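Local structure of dTDP-4-amino-4,6-dideoxyglucose formyltransferase (Shewanella sp. FDAARGOS_354, 6V2T) at residues B[39-43]-B[54-58]; B[215-221]-B[235-239]. The protein probably transfers a formyl group from a folate cofactor to the sugar amine of dTDP-4-amino-4,6-dideoxyglucose, a step linked to O-antigen biosynthesis. All coordinates share one frame; numbering follows the deposited sequence.

How the contacts relate
Contact 1 and contact 2 lie on opposite sides of the chain's centre, their own centres about 35 Å apart, and share no helix or strand. Contact 1 is a surface contact in the formyltransferase portion: helix 33-45 rests on strand 53-60 of the large mixed sheet, and two aromatic rings receive an amide-bearing chain and a valine. Contact 2, in the C-terminal dimerization region, is buried and mostly leucine on leucine, where the ends of helices 212-219 and 229-238 meet. Methyl and methylene groups on aromatic faces and edges in contact 1 thus contrast with mainly methyl-to-methyl packing in contact 2. The second also reaches the bound nucleotide sugar and the other subunit; the first touches neither.

Contact 1. Residues B[39-43]-B[54-58]; sequences IQNLV and TFDYR
Q40 lies over one face of the Y57 ring. Its CG, 3.4 Å from Y57 CZ, makes a CH-pi contact over the phenol end, while NE2 stands above the ring centre, 3.7 Å from Y57 CG. The chain of Q40 is extended beyond CG, running from the hydroxyl end of Y57 back toward its root, and the amide is steeply turned, 71° from the ring plane. I39 comes to the same ring at its edge: CG2 lies in the ring plane, 3.9 Å from Y57 CE2. V43 serves both aromatics. Its CG2 sits over a face of F55, a CH-pi contact 3.8 Å from the ring centroid, and also touches Y57 OH at 3.7 Å; CG1 meets F55 CD2 at 3.6 Å. A chi1 of 161° turns V43 CG1 away from its own amide nitrogen and sets it against the CD2-CE2 rim of F55, with CG2 left over the face.

Farther out, F50 meets F55 edge-to-face and L74 packs on both Q40 and Y57. The contact belongs to a beta-alpha-beta unit, strand 24-30, helix 33-45 and strand 53-60; segments 39-43 and 54-58 run nearly antiparallel, 169° between their directions. Strand 24-30 lies beside strand 53-60 in the sheet, and helix 171-194 packs against I39, V43 and F55.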
ATOM      1  N   ILE B  39      -7.047 -29.325  -4.464  1.00 36.19           N
ATOM      2  CA  ILE B  39      -6.680 -30.704  -4.903  1.00 38.53           C
ATOM      3  C   ILE B  39      -7.786 -31.667  -4.446  1.00 37.96           C
ATOM      4  O   ILE B  39      -8.257 -32.487  -5.267  1.00 38.82           O
ATOM      5  CB  ILE B  39      -5.294 -31.120  -4.371  1.00 36.31           C
ATOM      6  CG1 ILE B  39      -4.163 -30.388  -5.100  1.00 35.67           C
ATOM      7  CG2 ILE B  39      -5.120 -32.626  -4.447  1.00 41.52           C
ATOM      8  CD1 ILE B  39      -2.814 -30.536  -4.432  1.00 38.23           C
ATOM      9  N   GLN B  40      -8.230 -31.529  -3.203  1.00 39.38           N
ATOM     10  CA  GLN B  40      -9.362 -32.332  -2.656  1.00 42.88           C
ATOM     11  C   GLN B  40     -10.562 -32.277  -3.606  1.00 41.54           C
ATOM     12  O   GLN B  40     -11.073 -33.349  -3.975  1.00 40.41           O
ATOM     13  CB  GLN B  40      -9.691 -31.875  -1.242  1.00 40.61           C
ATOM     14  CG  GLN B  40      -8.798 -32.566  -0.230  1.00 37.97           C
ATOM     15  CD  GLN B  40      -8.946 -32.041   1.172  1.00 43.21           C
ATOM     16  OE1 GLN B  40      -9.498 -30.965   1.399  1.00 47.26           O
ATOM     17  NE2 GLN B  40      -8.395 -32.787   2.117  1.00 40.55           N
ATOM     18  N   ASN B  41     -10.979 -31.076  -3.992  1.00 43.02           N
ATOM     19  CA  ASN B  41     -12.086 -30.870  -4.953  1.00 42.32           C
ATOM     20  C   ASN B  41     -11.713 -31.527  -6.290  1.00 45.94           C
ATOM     21  O   ASN B  41     -12.537 -32.278  -6.823  1.00 41.16           O
ATOM     22  CB  ASN B  41     -12.438 -29.391  -5.111  1.00 46.43           C
ATOM     23  CG  ASN B  41     -13.671 -29.227  -5.966  1.00 45.19           C
ATOM     24  OD1 ASN B  41     -14.738 -29.726  -5.605  1.00 43.08           O
ATOM     25  ND2 ASN B  41     -13.510 -28.608  -7.120  1.00 41.59           N
ATOM     26  N   LEU B  42     -10.507 -31.292  -6.805  1.00 39.89           N
ATOM     27  CA  LEU B  42     -10.072 -31.809  -8.136  1.00 45.91           C
ATOM     28  C   LEU B  42     -10.199 -33.333  -8.185  1.00 43.82           C
ATOM     29  O   LEU B  42     -10.518 -33.878  -9.276  1.00 46.77           O
ATOM     30  CB  LEU B  42      -8.611 -31.424  -8.376  1.00 48.83           C
ATOM     31  CG  LEU B  42      -8.288 -30.819  -9.730  1.00 48.25           C
ATOM     32  CD1 LEU B  42      -6.775 -30.790  -9.934  1.00 44.55           C
ATOM     33  CD2 LEU B  42      -8.978 -31.547 -10.868  1.00 48.15           C
ATOM     34  N   VAL B  43      -9.925 -33.996  -7.057  1.00 39.76           N
ATOM     35  CA  VAL B  43      -9.961 -35.478  -6.933  1.00 42.89           C
ATOM     36  C   VAL B  43     -11.421 -35.929  -7.094  1.00 51.02           C
ATOM     37  O   VAL B  43     -11.678 -36.757  -8.000  1.00 45.86           O
ATOM     38  CB  VAL B  43      -9.298 -35.934  -5.621  1.00 41.77           C
ATOM     39  CG1 VAL B  43      -9.694 -37.339  -5.208  1.00 40.96           C
ATOM     40  CG2 VAL B  43      -7.768 -35.817  -5.718  1.00 41.02           C
ATOM     41  N   THR B  54      -6.533 -44.014  -3.676  1.00 46.06           N
ATOM     42  CA  THR B  54      -6.932 -43.190  -2.499  1.00 46.87           C
ATOM     43  C   THR B  54      -5.827 -42.197  -2.108  1.00 45.57           C
ATOM     44  O   THR B  54      -4.626 -42.598  -1.967  1.00 41.46           O
ATOM     45  CB  THR B  54      -7.432 -44.031  -1.323  1.00 49.17           C
ATOM     46  OG1 THR B  54      -6.350 -44.722  -0.710  1.00 53.16           O
ATOM     47  CG2 THR B  54      -8.474 -45.033  -1.765  1.00 46.00           C
ATOM     48  N   PHE B  55      -6.259 -40.948  -1.918  1.00 41.85           N
ATOM     49  CA  PHE B  55      -5.446 -39.776  -1.516  1.00 38.00           C
ATOM     50  C   PHE B  55      -5.571 -39.531  -0.015  1.00 41.91           C
ATOM     51  O   PHE B  55      -6.699 -39.377   0.483  1.00 40.44           O
ATOM     52  CB  PHE B  55      -5.928 -38.561  -2.286  1.00 38.01           C
ATOM     53  CG  PHE B  55      -5.719 -38.676  -3.764  1.00 41.51           C
ATOM     54  CD1 PHE B  55      -4.521 -38.288  -4.330  1.00 38.25           C
ATOM     55  CD2 PHE B  55      -6.713 -39.172  -4.588  1.00 40.07           C
ATOM     56  CE1 PHE B  55      -4.338 -38.376  -5.694  1.00 38.71           C
ATOM     57  CE2 PHE B  55      -6.515 -39.275  -5.957  1.00 39.09           C
ATOM     58  CZ  PHE B  55      -5.333 -38.874  -6.504  1.00 40.13           C
ATOM     59  N   ASP B  56      -4.434 -39.545   0.681  1.00 39.45           N
ATOM     60  CA  ASP B  56      -4.277 -39.110   2.092  1.00 39.50           C
ATOM     61  C   ASP B  56      -3.592 -37.744   2.101  1.00 44.39           C
ATOM     62  O   ASP B  56      -2.774 -37.502   1.210  1.00 41.38           O
ATOM     63  CB  ASP B  56      -3.449 -40.100   2.889  1.00 41.03           C
ATOM     64  CG  ASP B  56      -4.165 -41.417   3.089  1.00 41.34           C
ATOM     65  OD1 ASP B  56      -5.349 -41.456   2.798  1.00 40.66           O
ATOM     66  OD2 ASP B  56      -3.521 -42.364   3.522  1.00 42.01           O
ATOM     67  N   TYR B  57      -3.957 -36.871   3.035  1.00 39.41           N
ATOM     68  CA  TYR B  57      -3.439 -35.484   3.107  1.00 38.55           C
ATOM     69  C   TYR B  57      -2.777 -35.285   4.465  1.00 43.00           C
ATOM     70  O   TYR B  57      -3.356 -35.693   5.479  1.00 40.60           O
ATOM     71  CB  TYR B  57      -4.563 -34.482   2.848  1.00 37.26           C
ATOM     72  CG  TYR B  57      -5.252 -34.647   1.522  1.00 36.62           C
ATOM     73  CD1 TYR B  57      -6.203 -35.636   1.327  1.00 36.10           C
ATOM     74  CD2 TYR B  57      -4.918 -33.844   0.443  1.00 38.76           C
ATOM     75  CE1 TYR B  57      -6.837 -35.796   0.104  1.00 35.84           C
ATOM     76  CE2 TYR B  57      -5.558 -33.980  -0.779  1.00 37.14           C
ATOM     77  CZ  TYR B  57      -6.515 -34.963  -0.951  1.00 35.96           C
ATOM     78  OH  TYR B  57      -7.127 -35.089  -2.169  1.00 38.43           O
ATOM     79  N   ARG B  58      -1.595 -34.663   4.483  1.00 40.67           N
ATOM     80  CA  ARG B  58      -0.857 -34.346   5.728  0.50 39.99           C
ATOM     81  C   ARG B  58      -0.177 -32.980   5.559  1.00 42.85           C
ATOM     82  O   ARG B  58       0.131 -32.587   4.390  1.00 38.40           O
ATOM     83  CB  ARG B  58       0.154 -35.454   6.040  0.50 41.92           C
ATOM     84  CG  ARG B  58      -0.441 -36.854   6.136  0.50 43.06           C
ATOM     85  CD  ARG B  58      -1.237 -37.098   7.407  0.50 43.45           C
ATOM     86  NE  ARG B  58      -1.626 -38.492   7.548  0.50 41.33           N
ATOM     87  CZ  ARG B  58      -2.754 -39.003   7.087  0.50 39.39           C
ATOM     88  NH1 ARG B  58      -3.021 -40.287   7.253  0.50 41.32           N
ATOM     89  NH2 ARG B  58      -3.620 -38.227   6.469  0.50 40.15           N
TER

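Contact 2. Residues B[215-221]-B[235-239]. With EDO (1,2-ethanediol), chain I.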
ATOM      1  N   PHE B 215      16.303 -13.883   1.040  1.00 29.56           N
ATOM      2  CA  PHE B 215      15.070 -13.065   1.146  1.00 31.00           C
ATOM      3  C   PHE B 215      15.249 -12.048   2.278  1.00 31.86           C
ATOM      4  O   PHE B 215      15.075 -10.854   2.049  1.00 31.83           O
ATOM      5  CB  PHE B 215      13.839 -13.950   1.364  1.00 32.53           C
ATOM      6  CG  PHE B 215      12.577 -13.155   1.588  1.00 31.89           C
ATOM      7  CD1 PHE B 215      12.006 -12.444   0.547  1.00 31.36           C
ATOM      8  CD2 PHE B 215      12.020 -13.043   2.852  1.00 31.47           C
ATOM      9  CE1 PHE B 215      10.873 -11.670   0.760  1.00 32.08           C
ATOM     10  CE2 PHE B 215      10.864 -12.304   3.054  1.00 33.51           C
ATOM     11  CZ  PHE B 215      10.293 -11.614   2.002  1.00 30.26           C
ATOM     12  N   LYS B 216      15.605 -12.529   3.476  1.00 30.13           N
ATOM     13  CA  LYS B 216      15.814 -11.681   4.672  1.00 36.39           C
ATOM     14  C   LYS B 216      16.828 -10.567   4.383  1.00 35.88           C
ATOM     15  O   LYS B 216      16.533  -9.415   4.753  1.00 36.86           O
ATOM     16  CB  LYS B 216      16.223 -12.559   5.861  1.00 38.13           C
ATOM     17  CG  LYS B 216      15.096 -13.440   6.351  1.00 40.39           C
ATOM     18  CD  LYS B 216      15.409 -14.291   7.560  1.00 47.73           C
ATOM     19  CE  LYS B 216      14.136 -14.825   8.199  1.00 48.58           C
ATOM     20  NZ  LYS B 216      14.411 -15.988   9.076  1.00 55.96           N
ATOM     21  N   ALA B 217      17.904 -10.842   3.651  1.00 38.64           N
ATOM     22  CA  ALA B 217      18.905  -9.815   3.266  1.00 39.26           C
ATOM     23  C   ALA B 217      18.266  -8.740   2.378  1.00 35.73           C
ATOM     24  O   ALA B 217      18.553  -7.539   2.612  1.00 34.80           O
ATOM     25  CB  ALA B 217      20.107 -10.436   2.591  1.00 43.12           C
ATOM     26  N   LEU B 218      17.449  -9.121   1.386  1.00 34.86           N
ATOM     27  CA  LEU B 218      16.806  -8.151   0.456  1.00 34.09           C
ATOM     28  C   LEU B 218      15.923  -7.207   1.258  1.00 31.52           C
ATOM     29  O   LEU B 218      15.732  -6.050   0.844  1.00 37.36           O
ATOM     30  CB  LEU B 218      15.899  -8.871  -0.545  1.00 37.79           C
ATOM     31  CG  LEU B 218      16.532  -9.309  -1.855  1.00 40.74           C
ATOM     32  CD1 LEU B 218      15.455  -9.971  -2.700  1.00 43.60           C
ATOM     33  CD2 LEU B 218      17.163  -8.131  -2.581  1.00 40.79           C
ATOM     34  N   CYS B 219      15.389  -7.713   2.362  1.00 31.07           N
ATOM     35  CA  CYS B 219      14.361  -7.026   3.172  1.00 34.38           C
ATOM     36  C   CYS B 219      14.996  -5.827   3.876  1.00 36.22           C
ATOM     37  O   CYS B 219      14.296  -4.853   4.067  1.00 34.92           O
ATOM     38  CB  CYS B 219      13.722  -7.980   4.166  1.00 32.78           C
ATOM     39  SG  CYS B 219      12.399  -8.991   3.443  1.00 32.36           S
ATOM     40  N   LYS B 220      16.294  -5.902   4.200  1.00 38.47           N
ATOM     41  CA  LYS B 220      17.022  -4.848   4.949  1.00 41.09           C
ATOM     42  C   LYS B 220      17.402  -3.756   3.956  1.00 42.69           C
ATOM     43  O   LYS B 220      18.352  -3.950   3.161  1.00 39.17           O
ATOM     44  CB  LYS B 220      18.246  -5.414   5.678  1.00 44.76           C
ATOM     45  CG  LYS B 220      18.968  -4.387   6.541  1.00 49.59           C
ATOM     46  CD  LYS B 220      20.139  -4.925   7.337  1.00 53.37           C
ATOM     47  CE  LYS B 220      20.996  -3.787   7.855  1.00 62.45           C
ATOM     48  NZ  LYS B 220      22.176  -4.287   8.598  1.00 67.83           N
ATOM     49  N   LEU B 221      16.653  -2.661   3.960  1.00 38.11           N
ATOM     50  CA  LEU B 221      16.872  -1.574   2.986  1.00 37.18           C
ATOM     51  C   LEU B 221      18.101  -0.762   3.405  1.00 35.17           C
ATOM     52  O   LEU B 221      18.292  -0.565   4.607  1.00 34.14           O
ATOM     53  CB  LEU B 221      15.627  -0.688   2.958  1.00 36.17           C
ATOM     54  CG  LEU B 221      14.344  -1.410   2.570  1.00 33.30           C
ATOM     55  CD1 LEU B 221      13.186  -0.423   2.612  1.00 31.85           C
ATOM     56  CD2 LEU B 221      14.466  -2.064   1.203  1.00 32.30           C
ATOM     57  N   LEU B 235      12.429  -3.039  -6.392  1.00 28.81           N
ATOM     58  CA  LEU B 235      12.779  -3.689  -5.100  1.00 27.25           C
ATOM     59  C   LEU B 235      11.578  -3.639  -4.144  1.00 26.68           C
ATOM     60  O   LEU B 235      11.256  -4.708  -3.521  1.00 27.59           O
ATOM     61  CB  LEU B 235      13.968  -2.952  -4.484  1.00 27.91           C
ATOM     62  CG  LEU B 235      14.342  -3.337  -3.055  1.00 30.33           C
ATOM     63  CD1 LEU B 235      14.678  -4.808  -2.991  1.00 32.75           C
ATOM     64  CD2 LEU B 235      15.527  -2.491  -2.556  1.00 31.16           C
ATOM     65  N   LEU B 236      10.982  -2.453  -3.958  1.00 30.20           N
ATOM     66  CA  LEU B 236       9.878  -2.284  -2.959  1.00 29.82           C
ATOM     67  C   LEU B 236       8.620  -3.037  -3.439  1.00 28.44           C
ATOM     68  O   LEU B 236       7.967  -3.669  -2.601  1.00 26.07           O
ATOM     69  CB  LEU B 236       9.605  -0.797  -2.729  1.00 28.30           C
ATOM     70  CG  LEU B 236      10.758  -0.009  -2.117  1.00 29.50           C
ATOM     71  CD1 LEU B 236      10.386   1.461  -2.000  1.00 32.01           C
ATOM     72  CD2 LEU B 236      11.180  -0.578  -0.767  1.00 28.83           C
ATOM     73  N   ARG B 237       8.303  -3.029  -4.736  1.00 25.39           N
ATOM     74  CA  ARG B 237       7.136  -3.816  -5.239  1.00 26.49           C
ATOM     75  C   ARG B 237       7.392  -5.319  -5.098  1.00 27.37           C
ATOM     76  O   ARG B 237       6.424  -6.041  -4.694  1.00 26.89           O
ATOM     77  CB  ARG B 237       6.684  -3.361  -6.633  1.00 30.00           C
ATOM     78  CG  ARG B 237       7.480  -3.917  -7.803  1.00 29.74           C
ATOM     79  CD  ARG B 237       7.026  -3.175  -9.057  1.00 32.40           C
ATOM     80  NE  ARG B 237       7.910  -3.413 -10.181  1.00 31.34           N
ATOM     81  CZ  ARG B 237       7.820  -4.402 -11.062  1.00 30.33           C
ATOM     82  NH1 ARG B 237       6.870  -5.328 -10.998  1.00 28.46           N
ATOM     83  NH2 ARG B 237       8.718  -4.458 -12.028  1.00 32.14           N
ATOM     84  N   ALA B 238       8.644  -5.785  -5.281  1.00 28.37           N
ATOM     85  CA  ALA B 238       9.037  -7.201  -5.126  1.00 27.17           C
ATOM     86  C   ALA B 238       8.790  -7.641  -3.677  1.00 27.62           C
ATOM     87  O   ALA B 238       8.465  -8.799  -3.465  1.00 26.29           O
ATOM     88  CB  ALA B 238      10.497  -7.413  -5.467  1.00 25.02           C
ATOM     89  N   LEU B 239       8.997  -6.730  -2.729  1.00 26.90           N
ATOM     90  CA  LEU B 239       8.977  -6.998  -1.264  1.00 24.46           C
ATOM     91  C   LEU B 239       7.594  -6.653  -0.670  1.00 27.14           C
ATOM     92  O   LEU B 239       7.404  -6.801   0.550  1.00 27.48           O
ATOM     93  CB  LEU B 239      10.100  -6.188  -0.631  1.00 27.08           C
ATOM     94  CG  LEU B 239      11.504  -6.701  -0.963  1.00 28.27           C
ATOM     95  CD1 LEU B 239      12.569  -5.868  -0.259  1.00 32.18           C
ATOM     96  CD2 LEU B 239      11.685  -8.177  -0.623  1.00 28.35           C
TER
HETATM   97  C1  EDO I 303       8.504  -6.416 -15.102  1.00 39.50           C
HETATM   98  O1  EDO I 303       9.051  -6.622 -13.801  1.00 32.30           O
HETATM   99  C2  EDO I 303       9.616  -6.365 -16.068  1.00 39.35           C
HETATM  100  O2  EDO I 303      10.631  -5.463 -15.615  1.00 39.98           O
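L239 packs against the end of helix 212-219 where helix 229-238 gives way to loop, so that two helix ends and the residues following them meet in the C-terminal dimerization region. The apolar contacts form two groups. In the first, L239 CD2 reaches F215 CE1 at 3.8 Å; C219 SG covers part of one face of the F215 ring. In the second, L221 meets two leucines of helix 229-238: it and L235 run past each other in opposite directions, CD2 to CD2 at 3.9 Å, and its CD1 reaches L236 CD2 where the side chains cross at about a right angle. Chi1 of 171° carries L235 CG toward 215-221, and chi2 of 59° sends CD1 to L218 and CD2 to L221. Separately, L239 CD1 makes a van der Waals contact with the backbone carbonyl L218 O at 3.4 Å.

F215 also touches the bound dTDP-4-amino-4,6-dideoxyglucose and meets F129 edge-to-face. L221 packs on L229 and L236 on I233, both of the second subunit.

R237 takes no part in this packing: NE forms a salt bridge with D234, and NH1 bonds D169 O. K138 NZ bonds an ethanediol, probably from the crystallisation liquor, to which R237 NH2 also donates, in the guanidinium plane, reaching EDO O1 at 2.8 Å and 165°.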